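Local coordinates for neuraminidase (Influenza A virus, PDB 4GEZ), which is a neuraminidase-like viral surface glycoprotein whose putative active site has diverged, so that cleavage of terminal sialic acid is uncertain, at residues A[344-349]-A[360-365]. Sequence-based numbering, arbitrary orientation.
Sequences FWLEIE and ELSTFC
Phe-364 lays its CB over one face of the Phe-344 ring, 3.8 Å from the ring centroid, in a CH-pi contact. Phe-344 has CG between its backbone N and carbonyl carbon (chi1 71°), which swings the ring toward the neighbouring strand; the two phenyl planes are nearly parallel, at 11°, yet slid apart with little overlap. On the same face of the sheet, Ser-362 OG donates to Leu-346 O at 2.7 Å. The same oxygen also accepts a bond from Ser-362 N at 2.8 Å, the two donors arriving from opposite faces of its plane, so one serine grips it twice. Farther along, Ile-348 CD1 packs 3.8 Å from Ser-362 CB and beside the Glu-360 side chain, whose OE2 accepts from Gly-32 N. On the other face of the sheet, Leu-361 CD1 meets Trp-345 CE3 at 3.8 Å, and both side chains reach strand 44-53.

Paired backbone bonds at Phe-344/Phe-364, Leu-346/Ser-362 and Ile-348/Glu-360 set this register. Next to the Phe-344/Phe-364 pair, the Cys-343–Cys-365 disulfide ties the two strands covalently, while Phe-275 stacks on the Phe-344 ring. Strands 343-349 and 359-367 form a twisted antiparallel beta hairpin, the central pair of a four-stranded blade in the neuraminidase beta-propeller, completed by strands 25-30 and 322-329.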
loop_
_atom_site.group_PDB
_atom_site.type_symbol
_atom_site.label_atom_id
_atom_site.label_comp_id
_atom_site.label_asym_id
_atom_site.label_seq_id
_atom_site.Cartn_x
_atom_site.Cartn_y
_atom_site.Cartn_z
ATOM N N PHE A 344 -9.848 3.460 -26.126
ATOM C CA PHE A 344 -10.125 2.030 -26.149
ATOM C C PHE A 344 -9.045 1.253 -25.398
ATOM O O PHE A 344 -7.899 1.696 -25.320
ATOM C CB PHE A 344 -10.310 1.508 -27.586
ATOM C CG PHE A 344 -9.044 1.467 -28.407
ATOM C CD1 PHE A 344 -8.223 0.343 -28.389
ATOM C CD2 PHE A 344 -8.700 2.533 -29.233
ATOM C CE1 PHE A 344 -7.064 0.294 -29.159
ATOM C CE2 PHE A 344 -7.547 2.495 -30.008
ATOM C CZ PHE A 344 -6.730 1.371 -29.972
ATOM N N TRP A 345 -9.409 0.093 -24.860
ATOM C CA TRP A 345 -8.443 -0.786 -24.213
ATOM C C TRP A 345 -8.164 -1.951 -25.142
ATOM O O TRP A 345 -8.993 -2.269 -26.000
ATOM C CB TRP A 345 -8.953 -1.274 -22.856
ATOM C CG TRP A 345 -10.352 -1.787 -22.884
ATOM C CD1 TRP A 345 -11.485 -1.091 -22.571
ATOM C CD2 TRP A 345 -10.774 -3.115 -23.214
ATOM N NE1 TRP A 345 -12.587 -1.901 -22.703
ATOM C CE2 TRP A 345 -12.178 -3.150 -23.095
ATOM C CE3 TRP A 345 -10.104 -4.278 -23.605
ATOM C CZ2 TRP A 345 -12.920 -4.303 -23.348
ATOM C CZ3 TRP A 345 -10.842 -5.420 -23.858
ATOM C CH2 TRP A 345 -12.232 -5.426 -23.730
ATOM N N LEU A 346 -7.021 -2.609 -24.961
ATOM C CA LEU A 346 -6.622 -3.660 -25.890
ATOM C C LEU A 346 -5.745 -4.683 -25.176
ATOM O O LEU A 346 -4.701 -4.333 -24.625
ATOM C CB LEU A 346 -5.852 -3.029 -27.059
ATOM C CG LEU A 346 -5.185 -3.877 -28.146
ATOM C CD1 LEU A 346 -6.254 -4.425 -29.061
ATOM C CD2 LEU A 346 -4.143 -3.085 -28.926
ATOM N N GLU A 347 -6.140 -5.953 -25.229
ATOM C CA GLU A 347 -5.334 -7.020 -24.643
ATOM C C GLU A 347 -4.115 -7.293 -25.512
ATOM O O GLU A 347 -4.251 -7.607 -26.694
ATOM C CB GLU A 347 -6.137 -8.320 -24.521
ATOM C CG GLU A 347 -7.223 -8.350 -23.452
ATOM C CD GLU A 347 -7.969 -9.676 -23.443
ATOM O OE1 GLU A 347 -8.733 -9.930 -22.488
ATOM O OE2 GLU A 347 -7.802 -10.459 -24.403
ATOM N N ILE A 348 -2.924 -7.181 -24.929
ATOM C CA ILE A 348 -1.712 -7.561 -25.642
ATOM C C ILE A 348 -0.917 -8.561 -24.819
ATOM O O ILE A 348 -0.682 -8.352 -23.622
ATOM C CB ILE A 348 -0.829 -6.345 -26.009
ATOM C CG1 ILE A 348 -0.553 -5.474 -24.788
ATOM C CG2 ILE A 348 -1.474 -5.536 -27.132
ATOM C CD1 ILE A 348 0.450 -4.355 -25.048
ATOM N N GLU A 349 -0.497 -9.644 -25.466
ATOM C CA GLU A 349 0.198 -10.721 -24.773
ATOM C C GLU A 349 1.644 -10.369 -24.470
ATOM O O GLU A 349 2.378 -9.932 -25.360
ATOM C CB GLU A 349 0.152 -12.013 -25.595
ATOM C CG GLU A 349 0.834 -13.194 -24.909
ATOM C CD GLU A 349 0.640 -14.505 -25.644
ATOM O OE1 GLU A 349 -0.525 -14.884 -25.889
ATOM O OE2 GLU A 349 1.656 -15.158 -25.969
ATOM N N GLU A 360 -1.393 -8.130 -21.048
ATOM C CA GLU A 360 -1.349 -6.748 -20.605
ATOM C C GLU A 360 -2.567 -6.017 -21.155
ATOM O O GLU A 360 -2.934 -6.189 -22.325
ATOM C CB GLU A 360 -0.058 -6.062 -21.055
ATOM C CG GLU A 360 0.113 -4.662 -20.481
ATOM C CD GLU A 360 1.189 -3.863 -21.180
ATOM O OE1 GLU A 360 2.073 -4.468 -21.823
ATOM O OE2 GLU A 360 1.142 -2.621 -21.087
ATOM N N LEU A 361 -3.198 -5.203 -20.318
ATOM C CA LEU A 361 -4.329 -4.407 -20.775
ATOM C C LEU A 361 -3.831 -3.029 -21.201
ATOM O O LEU A 361 -3.687 -2.130 -20.369
ATOM C CB LEU A 361 -5.385 -4.287 -19.672
ATOM C CG LEU A 361 -6.793 -3.859 -20.109
ATOM C CD1 LEU A 361 -7.423 -4.926 -20.982
ATOM C CD2 LEU A 361 -7.690 -3.567 -18.910
ATOM N N SER A 362 -3.543 -2.875 -22.492
ATOM C CA SER A 362 -3.067 -1.601 -23.019
ATOM C C SER A 362 -4.246 -0.661 -23.259
ATOM O O SER A 362 -5.380 -1.109 -23.429
ATOM C CB SER A 362 -2.293 -1.819 -24.324
ATOM O OG SER A 362 -3.157 -2.245 -25.357
ATOM N N THR A 363 -3.977 0.644 -23.255
ATOM C CA THR A 363 -5.010 1.644 -23.506
ATOM C C THR A 363 -4.504 2.658 -24.520
ATOM O O THR A 363 -3.346 3.071 -24.468
ATOM C CB THR A 363 -5.453 2.392 -22.212
ATOM O OG1 THR A 363 -4.356 3.146 -21.678
ATOM C CG2 THR A 363 -5.950 1.419 -21.158
ATOM N N PHE A 364 -5.388 3.070 -25.424
ATOM C CA PHE A 364 -5.074 4.090 -26.416
ATOM C C PHE A 364 -6.169 5.158 -26.386
ATOM O O PHE A 364 -7.340 4.846 -26.153
ATOM C CB PHE A 364 -4.984 3.479 -27.818
ATOM C CG PHE A 364 -3.757 2.633 -28.048
ATOM C CD1 PHE A 364 -3.699 1.323 -27.584
ATOM C CD2 PHE A 364 -2.666 3.144 -28.746
ATOM C CE1 PHE A 364 -2.573 0.536 -27.806
ATOM C CE2 PHE A 364 -1.535 2.367 -28.973
ATOM C CZ PHE A 364 -1.489 1.060 -28.500
ATOM N N CYS A 365 -5.795 6.416 -26.597
ATOM C CA CYS A 365 -6.779 7.490 -26.702
ATOM C C CYS A 365 -6.669 8.199 -28.047
ATOM O O CYS A 365 -5.576 8.299 -28.619
ATOM C CB CYS A 365 -6.646 8.482 -25.540
ATOM S SG CYS A 365 -7.246 7.842 -23.944
#